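PDB 3TQH: quinone oxidoreductase from Coxiella burnetii, which probably reduces quinones using NADPH, as a member of the medium-chain dehydrogenase/reductase superfamily. Local coordinates for residues P29-V40 with A109-I119. Numbering follows the deposited sequence.
Sequences PEYRKNQMLIKV and AEYVCASPDTI
The thiol of Cys-113 fits, as a small bump, into a hollow formed by Pro-29, Glu-30, Tyr-31 and Gln-35. It is swung opposite its own backbone N (chi1 169°), which turns SG toward the loop 29-35. There SG sits 3.9 Å from CB of Tyr-31 and 3.5 Å from the carbonyl O of Glu-30, with the side chain of Gln-35 against it as well. Pro-29 packs beside it, CB 3.8 Å from CB of Cys-113. The CD atom of the same ring rests against CB of Tyr-111, and the side chains of Pro-29 and Tyr-111 cross at about a right angle. Cys-113 and Tyr-111 belong to strand 111-114, which runs antiparallel to strand 36-40 in the GroES-like domain of the medium-chain dehydrogenase/reductase fold, with strand 74-82 on the other side of 36-40. Paired bonds join Met-36 to Ala-114 and Ile-38 to Val-112; Val-40 N adds one to Glu-110 O at 2.8 Å, arriving well above the carbonyl plane. On the face carrying Met-36, Ile-38, Val-112 and Ala-114, away from Leu-37 and Cys-113, the contacts are apolar. Val-112 puts CG1 3.7 Å from CG2 of Val-40, while its CG2 lies against CB of Ile-38. Further along, selenomethionine Met-36 holds CG between its backbone N and carbonyl carbon (chi1 62°); with chi2 nearly extended, SE comes 3.6 Å from CD1 of Ile-119, and the bend at chi3 turns CE onto the ring of Pro-116, 3.7 Å from CD.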
ATOM      1  N   PRO A  29     -13.532 -16.218  11.318  1.00 24.74           N
ATOM      2  CA  PRO A  29     -12.666 -17.075  10.512  1.00 25.15           C
ATOM      3  C   PRO A  29     -12.236 -18.344  11.246  1.00 27.17           C
ATOM      4  O   PRO A  29     -12.026 -18.321  12.463  1.00 27.41           O
ATOM      5  CB  PRO A  29     -11.441 -16.196  10.261  1.00 23.03           C
ATOM      6  CG  PRO A  29     -11.919 -14.817  10.400  1.00 21.67           C
ATOM      7  CD  PRO A  29     -13.030 -14.835  11.388  1.00 22.66           C
ATOM      8  N   GLU A  30     -12.120 -19.436  10.503  1.00 28.86           N
ATOM      9  CA  GLU A  30     -11.470 -20.637  11.005  1.00 31.07           C
ATOM     10  C   GLU A  30      -9.965 -20.398  11.007  1.00 29.92           C
ATOM     11  O   GLU A  30      -9.448 -19.650  10.180  1.00 28.26           O
ATOM     12  CB  GLU A  30     -11.806 -21.840  10.124  1.00 33.39           C
ATOM     13  CG  GLU A  30     -13.280 -22.222  10.139  1.00 35.77           C
ATOM     14  CD  GLU A  30     -13.647 -23.226   9.055  1.00 38.62           C
ATOM     15  OE1 GLU A  30     -13.262 -23.018   7.882  1.00 38.83           O
ATOM     16  OE2 GLU A  30     -14.335 -24.217   9.375  1.00 41.41           O
ATOM     17  N   TYR A  31      -9.265 -21.014  11.946  1.00 31.17           N
ATOM     18  CA  TYR A  31      -7.810 -20.932  11.971  1.00 30.86           C
ATOM     19  C   TYR A  31      -7.239 -22.324  12.183  1.00 33.62           C
ATOM     20  O   TYR A  31      -7.763 -23.109  12.976  1.00 35.41           O
ATOM     21  CB  TYR A  31      -7.313 -19.948  13.046  1.00 29.40           C
ATOM     22  CG  TYR A  31      -7.820 -20.241  14.443  1.00 30.55           C
ATOM     23  CD1 TYR A  31      -9.001 -19.674  14.908  1.00 29.69           C
ATOM     24  CD2 TYR A  31      -7.118 -21.090  15.297  1.00 32.48           C
ATOM     25  CE1 TYR A  31      -9.473 -19.946  16.182  1.00 31.32           C
ATOM     26  CE2 TYR A  31      -7.581 -21.368  16.574  1.00 33.59           C
ATOM     27  CZ  TYR A  31      -8.759 -20.791  17.009  1.00 33.04           C
ATOM     28  OH  TYR A  31      -9.226 -21.063  18.269  1.00 34.07           O
ATOM     29  N   ARG A  32      -6.179 -22.624  11.439  1.00 34.30           N
ATOM     30  CA  ARG A  32      -5.451 -23.884  11.566  1.00 37.23           C
ATOM     31  C   ARG A  32      -4.589 -23.874  12.825  1.00 37.37           C
ATOM     32  O   ARG A  32      -4.476 -22.856  13.516  1.00 35.31           O
ATOM     33  CB  ARG A  32      -4.546 -24.106  10.345  1.00 38.02           C
ATOM     34  CG  ARG A  32      -5.252 -24.510   9.056  1.00 39.76           C
ATOM     35  CD  ARG A  32      -4.214 -24.842   7.989  1.00 42.32           C
ATOM     36  NE  ARG A  32      -3.465 -23.645   7.594  1.00 41.39           N
ATOM     37  CZ  ARG A  32      -2.233 -23.629   7.080  1.00 42.94           C
ATOM     38  NH1 ARG A  32      -1.551 -24.758   6.878  1.00 46.40           N
ATOM     39  NH2 ARG A  32      -1.673 -22.464   6.759  1.00 40.86           N
ATOM     40  N   LYS A  33      -3.962 -25.013  13.098  1.00 39.97           N
ATOM     41  CA  LYS A  33      -3.096 -25.178  14.261  1.00 40.91           C
ATOM     42  C   LYS A  33      -1.821 -24.314  14.203  1.00 39.46           C
ATOM     43  O   LYS A  33      -1.194 -24.078  15.237  1.00 39.55           O
ATOM     44  CB  LYS A  33      -2.730 -26.659  14.431  1.00 44.49           C
ATOM     45  CG  LYS A  33      -3.929 -27.578  14.691  1.00 46.79           C
ATOM     46  CD  LYS A  33      -3.519 -29.058  14.690  1.00 51.10           C
ATOM     47  CE  LYS A  33      -4.694 -29.971  15.019  1.00 53.41           C
ATOM     48  NZ  LYS A  33      -4.355 -31.426  14.900  1.00 57.46           N
ATOM     49  N   ASN A  34      -1.437 -23.853  13.009  1.00 38.39           N
ATOM     50  CA  ASN A  34      -0.304 -22.921  12.868  1.00 37.13           C
ATOM     51  C   ASN A  34      -0.713 -21.470  12.579  1.00 34.15           C
ATOM     52  O   ASN A  34       0.124 -20.652  12.202  1.00 33.25           O
ATOM     53  CB  ASN A  34       0.707 -23.426  11.821  1.00 38.66           C
ATOM     54  CG  ASN A  34       0.132 -23.507  10.411  1.00 38.07           C
ATOM     55  OD1 ASN A  34      -0.973 -23.043  10.133  1.00 36.01           O
ATOM     56  ND2 ASN A  34       0.900 -24.107   9.509  1.00 39.69           N
ATOM     57  N   GLN A  35      -1.993 -21.156  12.773  1.00 33.11           N
ATOM     58  CA  GLN A  35      -2.505 -19.798  12.585  1.00 30.64           C
ATOM     59  C   GLN A  35      -3.100 -19.256  13.889  1.00 30.06           C
ATOM     60  O   GLN A  35      -3.094 -19.940  14.914  1.00 31.64           O
ATOM     61  CB  GLN A  35      -3.551 -19.786  11.470  1.00 30.10           C
ATOM     62  CG  GLN A  35      -3.011 -20.223  10.121  1.00 31.21           C
ATOM     63  CD  GLN A  35      -4.049 -20.133   9.023  1.00 30.99           C
ATOM     64  OE1 GLN A  35      -3.946 -19.300   8.133  1.00 30.24           O
ATOM     65  NE2 GLN A  35      -5.059 -20.982   9.090  1.00 32.21           N
HETATM   66  N   MSE A  36      -3.598 -18.021  13.849  1.00 28.17           N
HETATM   67  CA  MSE A  36      -4.188 -17.374  15.030  1.00 28.03           C
HETATM   68  C   MSE A  36      -5.429 -16.566  14.665  1.00 25.80           C
HETATM   69  O   MSE A  36      -5.651 -16.260  13.499  1.00 24.58           O
HETATM   70  CB  MSE A  36      -3.156 -16.465  15.706  1.00 27.97           C
HETATM   71  CG  MSE A  36      -2.670 -15.318  14.836  1.00 28.24           C
HETATM   72 SE   MSE A  36      -0.922 -14.594  15.352  1.00 33.41          SE
HETATM   73  CE  MSE A  36       0.106 -16.252  15.364  1.00 33.84           C
ATOM     74  N   LEU A  37      -6.240 -16.242  15.670  1.00 25.43           N
ATOM     75  CA  LEU A  37      -7.389 -15.360  15.492  1.00 23.86           C
ATOM     76  C   LEU A  37      -7.091 -14.020  16.157  1.00 22.62           C
ATOM     77  O   LEU A  37      -6.678 -13.975  17.318  1.00 23.50           O
ATOM     78  CB  LEU A  37      -8.648 -15.988  16.091  1.00 25.27           C
ATOM     79  CG  LEU A  37      -9.984 -15.302  15.771  1.00 24.49           C
ATOM     80  CD1 LEU A  37     -10.344 -15.448  14.297  1.00 23.60           C
ATOM     81  CD2 LEU A  37     -11.089 -15.871  16.642  1.00 26.31           C
ATOM     82  N   ILE A  38      -7.299 -12.936  15.412  1.00 20.86           N
ATOM     83  CA  ILE A  38      -6.972 -11.585  15.856  1.00 19.78           C
ATOM     84  C   ILE A  38      -8.236 -10.737  15.994  1.00 19.62           C
ATOM     85  O   ILE A  38      -9.034 -10.670  15.067  1.00 19.01           O
ATOM     86  CB  ILE A  38      -6.061 -10.857  14.832  1.00 18.32           C
ATOM     87  CG1 ILE A  38      -4.830 -11.700  14.466  1.00 18.64           C
ATOM     88  CG2 ILE A  38      -5.624  -9.503  15.380  1.00 17.35           C
ATOM     89  CD1 ILE A  38      -3.901 -11.967  15.619  1.00 20.00           C
ATOM     90  N   LYS A  39      -8.413 -10.082  17.142  1.00 20.37           N
ATOM     91  CA  LYS A  39      -9.431  -9.040  17.279  1.00 20.17           C
ATOM     92  C   LYS A  39      -8.893  -7.768  16.619  1.00 18.30           C
ATOM     93  O   LYS A  39      -7.894  -7.209  17.081  1.00 18.38           O
ATOM     94  CB  LYS A  39      -9.749  -8.788  18.754  1.00 22.15           C
ATOM     95  CG  LYS A  39     -10.785  -7.692  19.004  1.00 23.62           C
ATOM     96  CD  LYS A  39     -10.763  -7.185  20.454  1.00 26.47           C
ATOM     97  CE  LYS A  39     -11.504  -8.103  21.401  1.00 29.57           C
ATOM     98  NZ  LYS A  39     -11.830  -7.423  22.695  1.00 32.29           N
ATOM     99  N   VAL A  40      -9.549  -7.315  15.550  1.00 16.58           N
ATOM    100  CA  VAL A  40      -9.059  -6.182  14.762  1.00 14.82           C
ATOM    101  C   VAL A  40      -9.368  -4.834  15.416  1.00 14.97           C
ATOM    102  O   VAL A  40     -10.508  -4.545  15.759  1.00 15.50           O
ATOM    103  CB  VAL A  40      -9.638  -6.191  13.321  1.00 13.81           C
ATOM    104  CG1 VAL A  40      -9.161  -4.968  12.529  1.00 11.89           C
ATOM    105  CG2 VAL A  40      -9.241  -7.473  12.598  1.00 13.96           C
ATOM    106  N   ALA A 109     -13.187  -5.992   8.829  1.00 14.42           N
ATOM    107  CA  ALA A 109     -13.894  -6.940   9.698  1.00 15.73           C
ATOM    108  C   ALA A 109     -13.377  -6.885  11.133  1.00 16.23           C
ATOM    109  O   ALA A 109     -12.298  -6.372  11.398  1.00 16.16           O
ATOM    110  CB  ALA A 109     -13.762  -8.344   9.150  1.00 15.73           C
ATOM    111  N   GLU A 110     -14.160  -7.419  12.055  1.00 17.86           N
ATOM    112  CA  GLU A 110     -13.833  -7.376  13.476  1.00 18.70           C
ATOM    113  C   GLU A 110     -12.797  -8.430  13.886  1.00 18.56           C
ATOM    114  O   GLU A 110     -12.120  -8.271  14.900  1.00 18.87           O
ATOM    115  CB  GLU A 110     -15.111  -7.555  14.298  1.00 20.84           C
ATOM    116  CG  GLU A 110     -16.098  -6.399  14.163  1.00 22.01           C
ATOM    117  CD  GLU A 110     -17.350  -6.586  15.008  1.00 25.41           C
ATOM    118  OE1 GLU A 110     -17.841  -7.731  15.132  1.00 26.37           O
ATOM    119  OE2 GLU A 110     -17.853  -5.577  15.543  1.00 28.80           O
ATOM    120  N   TYR A 111     -12.694  -9.509  13.112  1.00 18.35           N
ATOM    121  CA  TYR A 111     -11.719 -10.573  13.368  1.00 18.67           C
ATOM    122  C   TYR A 111     -11.073 -11.035  12.070  1.00 17.88           C
ATOM    123  O   TYR A 111     -11.740 -11.133  11.034  1.00 17.89           O
ATOM    124  CB  TYR A 111     -12.376 -11.775  14.056  1.00 20.27           C
ATOM    125  CG  TYR A 111     -12.950 -11.458  15.413  1.00 21.73           C
ATOM    126  CD1 TYR A 111     -12.192 -11.630  16.569  1.00 22.73           C
ATOM    127  CD2 TYR A 111     -14.248 -10.971  15.544  1.00 22.28           C
ATOM    128  CE1 TYR A 111     -12.716 -11.326  17.824  1.00 24.00           C
ATOM    129  CE2 TYR A 111     -14.778 -10.663  16.785  1.00 23.78           C
ATOM    130  CZ  TYR A 111     -14.011 -10.843  17.923  1.00 24.72           C
ATOM    131  OH  TYR A 111     -14.540 -10.542  19.158  1.00 26.83           O
ATOM    132  N   VAL A 112      -9.776 -11.321  12.130  1.00 17.55           N
ATOM    133  CA  VAL A 112      -9.068 -11.922  11.004  1.00 17.23           C
ATOM    134  C   VAL A 112      -8.247 -13.123  11.453  1.00 18.47           C
ATOM    135  O   VAL A 112      -7.871 -13.239  12.619  1.00 18.64           O
ATOM    136  CB  VAL A 112      -8.144 -10.918  10.285  1.00 15.68           C
ATOM    137  CG1 VAL A 112      -8.952  -9.760   9.737  1.00 14.99           C
ATOM    138  CG2 VAL A 112      -7.036 -10.419  11.213  1.00 15.91           C
ATOM    139  N   CYS A 113      -7.999 -14.019  10.506  1.00 19.29           N
ATOM    140  CA  CYS A 113      -7.095 -15.144  10.699  1.00 21.02           C
ATOM    141  C   CYS A 113      -5.763 -14.759  10.074  1.00 20.41           C
ATOM    142  O   CYS A 113      -5.733 -14.197   8.981  1.00 19.50           O
ATOM    143  CB  CYS A 113      -7.662 -16.402  10.037  1.00 22.50           C
ATOM    144  SG  CYS A 113      -6.526 -17.790   9.920  1.00 25.75           S
ATOM    145  N   ALA A 114      -4.664 -15.051  10.764  1.00 21.33           N
ATOM    146  CA  ALA A 114      -3.334 -14.723  10.252  1.00 21.20           C
ATOM    147  C   ALA A 114      -2.273 -15.738  10.673  1.00 23.18           C
ATOM    148  O   ALA A 114      -2.392 -16.405  11.706  1.00 24.27           O
ATOM    149  CB  ALA A 114      -2.931 -13.333  10.703  1.00 19.83           C
ATOM    150  N   SER A 115      -1.237 -15.841   9.847  1.00 23.80           N
ATOM    151  CA  SER A 115      -0.080 -16.669  10.130  1.00 25.85           C
ATOM    152  C   SER A 115       0.930 -15.824  10.897  1.00 25.68           C
ATOM    153  O   SER A 115       1.009 -14.616  10.685  1.00 24.60           O
ATOM    154  CB  SER A 115       0.534 -17.171   8.821  1.00 26.89           C
ATOM    155  OG  SER A 115       1.749 -17.870   9.045  1.00 29.67           O
ATOM    156  N   PRO A 116       1.709 -16.441  11.797  1.00 27.62           N
ATOM    157  CA  PRO A 116       2.772 -15.677  12.464  1.00 27.95           C
ATOM    158  C   PRO A 116       3.850 -15.149  11.513  1.00 28.23           C
ATOM    159  O   PRO A 116       4.625 -14.267  11.893  1.00 28.40           O
ATOM    160  CB  PRO A 116       3.378 -16.690  13.447  1.00 30.32           C
ATOM    161  CG  PRO A 116       2.943 -18.031  12.953  1.00 31.76           C
ATOM    162  CD  PRO A 116       1.612 -17.817  12.312  1.00 29.70           C
ATOM    163  N   ASP A 117       3.900 -15.690  10.296  1.00 28.82           N
ATOM    164  CA  ASP A 117       4.873 -15.275   9.288  1.00 29.14           C
ATOM    165  C   ASP A 117       4.492 -13.959   8.623  1.00 26.29           C
ATOM    166  O   ASP A 117       5.346 -13.307   8.031  1.00 26.44           O
ATOM    167  CB  ASP A 117       5.031 -16.366   8.220  1.00 31.16           C
ATOM    168  CG  ASP A 117       5.531 -17.688   8.801  1.00 35.38           C
ATOM    169  OD1 ASP A 117       6.653 -17.720   9.363  1.00 38.45           O
ATOM    170  OD2 ASP A 117       4.802 -18.699   8.694  1.00 38.26           O
ATOM    171  N   THR A 118       3.219 -13.566   8.715  1.00 23.78           N
ATOM    172  CA  THR A 118       2.755 -12.316   8.093  1.00 21.43           C
ATOM    173  C   THR A 118       2.313 -11.249   9.113  1.00 19.74           C
ATOM    174  O   THR A 118       1.513 -10.371   8.790  1.00 17.76           O
ATOM    175  CB  THR A 118       1.632 -12.574   7.058  1.00 20.56           C
ATOM    176  OG1 THR A 118       0.427 -12.960   7.732  1.00 20.27           O
ATOM    177  CG2 THR A 118       2.059 -13.669   6.068  1.00 21.50           C
ATOM    178  N   ILE A 119       2.850 -11.323  10.330  1.00 20.33           N
ATOM    179  CA  ILE A 119       2.633 -10.282  11.340  1.00 19.55           C
ATOM    180  C   ILE A 119       3.924  -9.968  12.086  1.00 20.50           C
ATOM    181  O   ILE A 119       4.885 -10.727  12.013  1.00 21.84           O
ATOM    182  CB  ILE A 119       1.553 -10.684  12.387  1.00 19.44           C
ATOM    183  CG1 ILE A 119       1.994 -11.905  13.204  1.00 21.89           C
ATOM    184  CG2 ILE A 119       0.229 -10.963  11.703  1.00 18.20           C
ATOM    185  CD1 ILE A 119       1.378 -11.958  14.589  1.00 23.35           C
TER